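PDB 5M41: nigritoxine from Vibrio nigripulchritudo, which acts as a bacterial toxin against crustaceans and insects, with a new fold. Local coordinates for residues Glu183-Asp186 and Tyr187-Gln191; Asp196-Leu199 and Ser200-Leu204; Arg170-Ile174 and Ser175-Lys179. All blocks are in the same frame, centred on the assembly; numbering follows the deposited sequence.

Interaction 1: Glu183-Asp186 and Tyr187-Gln191; sequences ERLD and YHVSQ. With MG (magnesium ion), chain B.
Arg184, Tyr187 and His188 meet on the flank of the α-helix 177-191, whose i to i+3 and i to i+4 spacings bring these side chains together and whose last turn supplies a ligand to a magnesium ion. Backbone bonds come first: Tyr187, His188, Val189 and Ser190 donate in turn to the carbonyls of Glu183, Arg184, Leu185 and Asp186. The bond from Val189 N to Leu185 O is almost straight, 2.9 Å with 178° at the hydrogen.

The polar side chains form a second group. The chain of Arg184 is bent at chi2 (64°), which turns the guanidinium forward along the helix. Its NH1 arrives at the edge of the Tyr187 ring, 3.7 Å from Tyr187 CE2, and its NH2 lies 3.7 Å from His188 ND1, with guanidinium and imidazole planes steeply inclined at 76°. A salt bridge to Glu135 holds the guanidinium, while Thr84 OG1 bonds both Arg184 NE and His188 ND1 and so ties the two together. Apolar contact is slight, Leu185 CD1 lying 4.3 Å from Val189 CG2.

The third group is metal binding. Val189 O, Glu192 O, Asp195 OD1 and three waters surround the magnesium. Val189 O stands 2.5 Å from the ion, and one of the bound waters donates a hydrogen bond of 2.7 Å from its oxygen to Ser190 O.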
loop_
_atom_site.group_PDB
_atom_site.type_symbol
_atom_site.label_atom_id
_atom_site.label_comp_id
_atom_site.label_asym_id
_atom_site.label_seq_id
_atom_site.Cartn_x
_atom_site.Cartn_y
_atom_site.Cartn_z
ATOM N N GLU A 183 26.496 -30.905 9.771
ATOM C CA GLU A 183 25.978 -32.116 10.427
ATOM C C GLU A 183 26.189 -32.019 11.937
ATOM O O GLU A 183 25.374 -32.500 12.691
ATOM C CB GLU A 183 26.623 -33.396 9.837
ATOM C CG GLU A 183 26.090 -33.719 8.436
ATOM C CD GLU A 183 27.037 -34.558 7.568
ATOM O OE1 GLU A 183 28.270 -34.565 7.775
ATOM O OE2 GLU A 183 26.542 -35.177 6.610
ATOM N N ARG A 184 27.289 -31.405 12.371
ATOM C CA ARG A 184 27.514 -31.197 13.814
ATOM C C ARG A 184 26.455 -30.290 14.453
ATOM O O ARG A 184 25.940 -30.589 15.520
ATOM C CB ARG A 184 28.956 -30.686 14.078
ATOM C CG ARG A 184 29.182 -30.131 15.482
ATOM C CD ARG A 184 29.024 -31.176 16.583
ATOM N NE ARG A 184 28.828 -30.502 17.854
ATOM C CZ ARG A 184 28.865 -31.084 19.043
ATOM N NH1 ARG A 184 29.069 -32.394 19.158
ATOM N NH2 ARG A 184 28.661 -30.339 20.123
ATOM N N LEU A 185 26.107 -29.191 13.789
ATOM C CA LEU A 185 25.089 -28.288 14.310
ATOM C C LEU A 185 23.727 -29.012 14.383
ATOM O O LEU A 185 23.002 -28.908 15.373
ATOM C CB LEU A 185 25.034 -27.003 13.451
ATOM C CG LEU A 185 23.935 -25.983 13.765
ATOM C CD1 LEU A 185 24.076 -25.548 15.234
ATOM C CD2 LEU A 185 23.947 -24.777 12.816
ATOM N N ASP A 186 23.370 -29.756 13.339
ATOM C CA ASP A 186 22.118 -30.525 13.371
ATOM C C ASP A 186 22.091 -31.481 14.582
ATOM O O ASP A 186 21.107 -31.564 15.296
ATOM C CB ASP A 186 21.936 -31.356 12.096
ATOM C CG ASP A 186 21.531 -30.522 10.887
ATOM O OD1 ASP A 186 21.036 -29.380 11.035
ATOM O OD2 ASP A 186 21.730 -31.021 9.766
ATOM N N TYR A 187 23.179 -32.205 14.800
ATOM C CA TYR A 187 23.276 -33.084 15.950
ATOM C C TYR A 187 23.154 -32.333 17.262
ATOM O O TYR A 187 22.470 -32.771 18.176
ATOM C CB TYR A 187 24.609 -33.840 15.920
ATOM C CG TYR A 187 24.923 -34.603 17.191
ATOM C CD1 TYR A 187 24.239 -35.777 17.516
ATOM C CD2 TYR A 187 25.946 -34.173 18.047
ATOM C CE1 TYR A 187 24.546 -36.490 18.681
ATOM C CE2 TYR A 187 26.272 -34.883 19.212
ATOM C CZ TYR A 187 25.573 -36.048 19.516
ATOM O OH TYR A 187 25.898 -36.742 20.672
ATOM N N HIS A 188 23.851 -31.216 17.380
ATOM C CA HIS A 188 23.803 -30.418 18.613
ATOM C C HIS A 188 22.390 -30.004 18.926
ATOM O O HIS A 188 21.875 -30.205 20.047
ATOM C CB HIS A 188 24.722 -29.207 18.464
ATOM C CG HIS A 188 24.926 -28.422 19.732
ATOM N ND1 HIS A 188 26.073 -27.758 19.989
ATOM C CD2 HIS A 188 24.081 -28.188 20.821
ATOM C CE1 HIS A 188 25.982 -27.144 21.198
ATOM N NE2 HIS A 188 24.765 -27.402 21.705
ATOM N N VAL A 189 21.707 -29.456 17.932
ATOM C CA VAL A 189 20.284 -29.135 18.082
ATOM C C VAL A 189 19.449 -30.351 18.473
ATOM O O VAL A 189 18.554 -30.243 19.335
ATOM C CB VAL A 189 19.721 -28.481 16.803
ATOM C CG1 VAL A 189 18.188 -28.401 16.860
ATOM C CG2 VAL A 189 20.367 -27.115 16.617
ATOM N N SER A 190 19.731 -31.512 17.881
ATOM C CA SER A 190 18.922 -32.694 18.219
ATOM C C SER A 190 19.210 -33.250 19.619
ATOM O O SER A 190 18.376 -33.952 20.193
ATOM C CB SER A 190 19.083 -33.806 17.196
ATOM O OG SER A 190 20.197 -34.594 17.498
ATOM N N GLN A 191 20.396 -32.970 20.144
ATOM C CA GLN A 191 20.727 -33.363 21.513
ATOM C C GLN A 191 20.104 -32.495 22.625
ATOM O O GLN A 191 20.180 -32.847 23.813
ATOM C CB GLN A 191 22.238 -33.374 21.670
ATOM C CG GLN A 191 22.871 -34.555 20.961
ATOM C CD GLN A 191 22.612 -35.859 21.688
ATOM O OE1 GLN A 191 23.053 -36.034 22.835
ATOM N NE2 GLN A 191 21.928 -36.790 21.027
HETATM MG MG MG B . 16.232 -30.757 19.992
HETATM O O HOH W 1 15.898 -33.025 20.505
HETATM O O HOH W 2 15.505 -31.542 17.747
HETATM O O HOH W 3 13.995 -30.350 21.015
#

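Interaction 2: Asp196-Leu199 and Ser200-Leu204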
loop_
_atom_site.group_PDB
_atom_site.type_symbol
_atom_site.label_atom_id
_atom_site.label_comp_id
_atom_site.label_asym_id
_atom_site.label_seq_id
_atom_site.Cartn_x
_atom_site.Cartn_y
_atom_site.Cartn_z
ATOM N N ASP A 196 15.179 -23.787 19.181
ATOM C CA ASP A 196 15.279 -22.509 18.472
ATOM C C ASP A 196 16.355 -21.628 19.079
ATOM O O ASP A 196 17.144 -21.001 18.364
ATOM C CB ASP A 196 13.932 -21.770 18.418
ATOM C CG ASP A 196 12.892 -22.500 17.564
ATOM O OD1 ASP A 196 13.245 -23.421 16.790
ATOM O OD2 ASP A 196 11.726 -22.124 17.663
ATOM N N GLN A 197 16.388 -21.591 20.402
ATOM C CA GLN A 197 17.332 -20.747 21.102
ATOM C C GLN A 197 18.776 -21.227 20.959
ATOM O O GLN A 197 19.695 -20.417 20.816
ATOM C CB GLN A 197 16.942 -20.630 22.571
ATOM C CG GLN A 197 17.826 -19.672 23.340
ATOM C CD GLN A 197 17.365 -19.518 24.760
ATOM O OE1 GLN A 197 16.930 -20.494 25.400
ATOM N NE2 GLN A 197 17.445 -18.289 25.273
ATOM N N ILE A 198 18.984 -22.539 20.991
ATOM C CA ILE A 198 20.338 -23.052 20.856
ATOM C C ILE A 198 20.828 -22.724 19.465
ATOM O O ILE A 198 21.946 -22.238 19.286
ATOM C CB ILE A 198 20.437 -24.549 21.185
ATOM C CG1 ILE A 198 20.009 -24.761 22.635
ATOM C CG2 ILE A 198 21.876 -25.023 21.075
ATOM C CD1 ILE A 198 20.947 -25.614 23.469
ATOM N N LEU A 199 19.953 -22.915 18.481
ATOM C CA LEU A 199 20.288 -22.623 17.105
ATOM C C LEU A 199 20.659 -21.133 16.859
ATOM O O LEU A 199 21.676 -20.832 16.217
ATOM C CB LEU A 199 19.123 -23.046 16.212
ATOM C CG LEU A 199 19.311 -23.380 14.739
ATOM C CD1 LEU A 199 20.657 -24.040 14.386
ATOM C CD2 LEU A 199 18.148 -24.267 14.326
ATOM N N SER A 200 19.857 -20.205 17.377
ATOM C CA SER A 200 20.133 -18.790 17.165
ATOM C C SER A 200 21.407 -18.363 17.899
ATOM O O SER A 200 22.154 -17.491 17.403
ATOM C CB SER A 200 18.935 -17.907 17.554
ATOM O OG SER A 200 18.563 -18.061 18.906
ATOM N N THR A 201 21.683 -18.988 19.043
ATOM C CA THR A 201 22.872 -18.678 19.806
ATOM C C THR A 201 24.119 -19.171 19.113
ATOM O O THR A 201 25.140 -18.478 19.086
ATOM C CB THR A 201 22.806 -19.325 21.206
ATOM O OG1 THR A 201 21.758 -18.702 21.918
ATOM C CG2 THR A 201 24.093 -19.090 21.994
ATOM N N LEU A 202 24.041 -20.386 18.582
ATOM C CA LEU A 202 25.170 -21.015 17.906
ATOM C C LEU A 202 25.512 -20.407 16.550
ATOM O O LEU A 202 26.581 -20.686 15.991
ATOM C CB LEU A 202 24.943 -22.528 17.775
ATOM C CG LEU A 202 25.023 -23.279 19.121
ATOM C CD1 LEU A 202 24.578 -24.724 18.953
ATOM C CD2 LEU A 202 26.412 -23.254 19.695
ATOM N N LEU A 203 24.619 -19.566 16.040
ATOM C CA LEU A 203 24.819 -18.917 14.744
ATOM C C LEU A 203 25.041 -17.397 14.865
ATOM O O LEU A 203 25.318 -16.730 13.885
ATOM C CB LEU A 203 23.632 -19.222 13.806
ATOM C CG LEU A 203 23.474 -20.653 13.258
ATOM C CD1 LEU A 203 22.181 -20.800 12.478
ATOM C CD2 LEU A 203 24.643 -21.027 12.363
ATOM N N LEU A 204 24.878 -16.850 16.064
ATOM C CA LEU A 204 24.953 -15.392 16.280
ATOM C C LEU A 204 26.106 -14.723 15.531
ATOM O O LEU A 204 25.907 -13.770 14.768
ATOM C CB LEU A 204 25.057 -15.092 17.792
ATOM C CG LEU A 204 25.304 -13.633 18.217
ATOM C CD1 LEU A 204 24.122 -12.771 17.782
ATOM C CD2 LEU A 204 25.553 -13.500 19.736
#
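Helix 195-203 carries two i to i+4 pairs of aliphatic side chains, Ile198 with Leu202 and Leu199 with Leu203, together with a threonine that bonds back to the preceding turn. In the first pair the side chains run side by side in the same direction. Ile198 CG2 presses on Leu202 CD1 at 3.4 Å, tighter than normal van der Waals contact, and along the backbone Leu202 N donates to Ile198 O at 2.9 Å. Leu202 CG lies beside its own backbone N (chi1 -70°), which directs the branch back over the Ile198 carbonyl. The second pair is looser: Leu199 CD1 and Leu203 CD1, again alongside one another, are 4.1 Å apart.

Helix 195-203 follows helix 177-191 after a short turn and packs across it, and both pairs touch that helix. Ile198 and Leu202 rest on His188, whereas Leu199 meets Leu185 and Val189; Leu203 reaches Tyr29 of helix 22-30.

On the polar side, Gln197 O is gripped twice by one residue. Thr201 N donates at 3.0 Å and Thr201 OG1 at 2.9 Å, the two reaching Gln197 O from opposite faces of the carbonyl plane. With OG1 beside the backbone N (chi1 -66°), the hydroxyl is aimed back down the helix. Further partners hold the helix at its flanks: Asp196 forms a salt bridge with Arg30, and near the C-terminal end the carbonyls of Thr201 and Leu202 accept from Asn104 ND2 and Asn85 ND2.

Interaction 3: Arg170-Ile174 and Ser175-Lys179; sequences RTINI and SELSK
The carboxamide of Asn173 reaches forward to Ser175 through its oxygen; farther back on the strand, the guanidinium of Arg170 has the methyl CG2 of Ile172 over one face, toward the rim. Asn173 CG stands opposite the backbone N (chi1 -170°), which brings OD1 within 2.9 Å of Ser175 OG. Glu176 OE2, on a chain folded back at chi2, lies 3.2 Å from the same Ser175 OG, so the hydroxyl sits between two oxygens.

Beneath the side chains the backbone winds tightly. Glu176 N donates to Asn173 O at 2.9 Å and Leu177 N to Ile174 O at 3.1 Å, both spanning three residues. Each donor stands well above the plane of its carbonyl, by 64° for Leu177 N. Ile174 O also accepts from a water whose oxygen is 2.9 Å away; that water in turn accepts from Ser178 N and thus bridges an i to i+4 pair that has no direct bond.

On the apolar side, Ile172 CD1 extends over the backbone of Leu177, 3.7 Å from Leu177 CA. Ile174 packs on Ala63, Ala66 and Leu67 of helix 62-67, while Leu177 touches Ile45 of helix 34-54. Strand 170-173 is an outermost strand of a five-stranded antiparallel sheet, paired with 77-80, and the arrangement is a strand-to-helix junction made through a 3-10 turn.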
loop_
_atom_site.group_PDB
_atom_site.type_symbol
_atom_site.label_atom_id
_atom_site.label_comp_id
_atom_site.label_asym_id
_atom_site.label_seq_id
_atom_site.Cartn_x
_atom_site.Cartn_y
_atom_site.Cartn_z
ATOM N N ARG A 170 39.971 -36.837 14.573
ATOM C CA ARG A 170 40.213 -37.386 13.244
ATOM C C ARG A 170 40.527 -36.291 12.236
ATOM O O ARG A 170 40.183 -35.123 12.437
ATOM C CB ARG A 170 39.156 -38.409 12.777
ATOM C CG ARG A 170 37.792 -37.882 12.410
ATOM C CD ARG A 170 37.579 -37.510 10.940
ATOM N NE ARG A 170 36.404 -36.617 10.925
ATOM C CZ ARG A 170 35.283 -36.779 10.228
ATOM N NH1 ARG A 170 35.127 -37.773 9.351
ATOM N NH2 ARG A 170 34.316 -35.891 10.391
ATOM N N THR A 171 41.221 -36.687 11.184
ATOM C CA THR A 171 41.683 -35.795 10.128
ATOM C C THR A 171 40.802 -35.914 8.898
ATOM O O THR A 171 40.468 -37.002 8.479
ATOM C CB THR A 171 43.139 -36.153 9.763
ATOM O OG1 THR A 171 43.914 -36.122 10.960
ATOM C CG2 THR A 171 43.730 -35.171 8.737
ATOM N N ILE A 172 40.403 -34.780 8.347
ATOM C CA ILE A 172 39.676 -34.739 7.082
ATOM C C ILE A 172 40.402 -33.775 6.162
ATOM O O ILE A 172 41.217 -32.971 6.622
ATOM C CB ILE A 172 38.229 -34.210 7.264
ATOM C CG1 ILE A 172 38.246 -32.764 7.803
ATOM C CG2 ILE A 172 37.432 -35.147 8.153
ATOM C CD1 ILE A 172 36.903 -32.040 7.806
ATOM N N ASN A 173 40.141 -33.880 4.870
ATOM C CA ASN A 173 40.502 -32.806 3.963
ATOM C C ASN A 173 39.534 -31.610 4.135
ATOM O O ASN A 173 38.342 -31.794 4.436
ATOM C CB ASN A 173 40.491 -33.297 2.519
ATOM C CG ASN A 173 41.102 -32.286 1.568
ATOM O OD1 ASN A 173 40.449 -31.816 0.632
ATOM N ND2 ASN A 173 42.354 -31.918 1.826
ATOM N N ILE A 174 40.055 -30.398 3.946
ATOM C CA ILE A 174 39.315 -29.180 4.205
ATOM C C ILE A 174 38.048 -29.040 3.328
ATOM O O ILE A 174 37.083 -28.398 3.747
ATOM C CB ILE A 174 40.219 -27.904 4.131
ATOM C CG1 ILE A 174 39.484 -26.699 4.739
ATOM C CG2 ILE A 174 40.667 -27.605 2.701
ATOM C CD1 ILE A 174 40.385 -25.518 5.076
ATOM N N SER A 175 38.054 -29.659 2.144
ATOM C CA SER A 175 36.898 -29.653 1.245
ATOM C C SER A 175 35.691 -30.379 1.882
ATOM O O SER A 175 34.565 -30.239 1.423
ATOM C CB SER A 175 37.272 -30.314 -0.077
ATOM O OG SER A 175 37.616 -31.675 0.146
ATOM N N GLU A 176 35.931 -31.154 2.934
ATOM C CA GLU A 176 34.856 -31.900 3.586
ATOM C C GLU A 176 34.309 -31.170 4.834
ATOM O O GLU A 176 33.367 -31.632 5.473
ATOM C CB GLU A 176 35.316 -33.327 3.942
ATOM C CG GLU A 176 35.835 -34.155 2.760
ATOM C CD GLU A 176 34.860 -34.198 1.582
ATOM O OE1 GLU A 176 33.690 -34.602 1.794
ATOM O OE2 GLU A 176 35.263 -33.827 0.443
ATOM N N LEU A 177 34.889 -30.023 5.155
ATOM C CA LEU A 177 34.671 -29.385 6.450
ATOM C C LEU A 177 33.270 -28.785 6.600
ATOM O O LEU A 177 32.618 -28.989 7.625
ATOM C CB LEU A 177 35.756 -28.342 6.733
ATOM C CG LEU A 177 35.692 -27.527 8.033
ATOM C CD1 LEU A 177 35.684 -28.421 9.294
ATOM C CD2 LEU A 177 36.814 -26.497 8.083
ATOM N N SER A 178 32.810 -28.031 5.602
ATOM C CA SER A 178 31.552 -27.323 5.797
ATOM C C SER A 178 30.398 -28.309 5.964
ATOM O O SER A 178 29.484 -28.053 6.716
ATOM C CB SER A 178 31.316 -26.284 4.689
ATOM O OG SER A 178 31.086 -26.922 3.437
ATOM N N LYS A 179 30.491 -29.476 5.330
ATOM C CA LYS A 179 29.468 -30.508 5.463
ATOM C C LYS A 179 29.455 -31.016 6.912
ATOM O O LYS A 179 28.394 -31.149 7.517
ATOM C CB LYS A 179 29.777 -31.669 4.504
ATOM C CG LYS A 179 28.838 -32.876 4.588
ATOM C CD LYS A 179 28.846 -33.641 3.251
ATOM C CE LYS A 179 27.614 -34.520 3.038
ATOM N NZ LYS A 179 27.471 -35.555 4.097
HETATM O O HOH W 4 34.446 -27.280 3.310
#

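How the interactions relate
Along the chain the order is interaction 3, interaction 1, interaction 2. Interaction 3 carries strand 170-173, at the edge of a five-stranded antiparallel sheet, into helix 177-191, and interaction 1 lies further along that helix, its centre about 17 Å away. Helix 195-203, with interaction 2, follows after a short turn and packs back against interaction 1, their centres about 11 Å apart. Interactions 2 and 3 do not touch, their nearest atoms being about 10 Å apart. The magnesium ion takes ligands from the end of one helix, the connecting turn and the start of the next, and so ties the two successive helices together through their connecting turn.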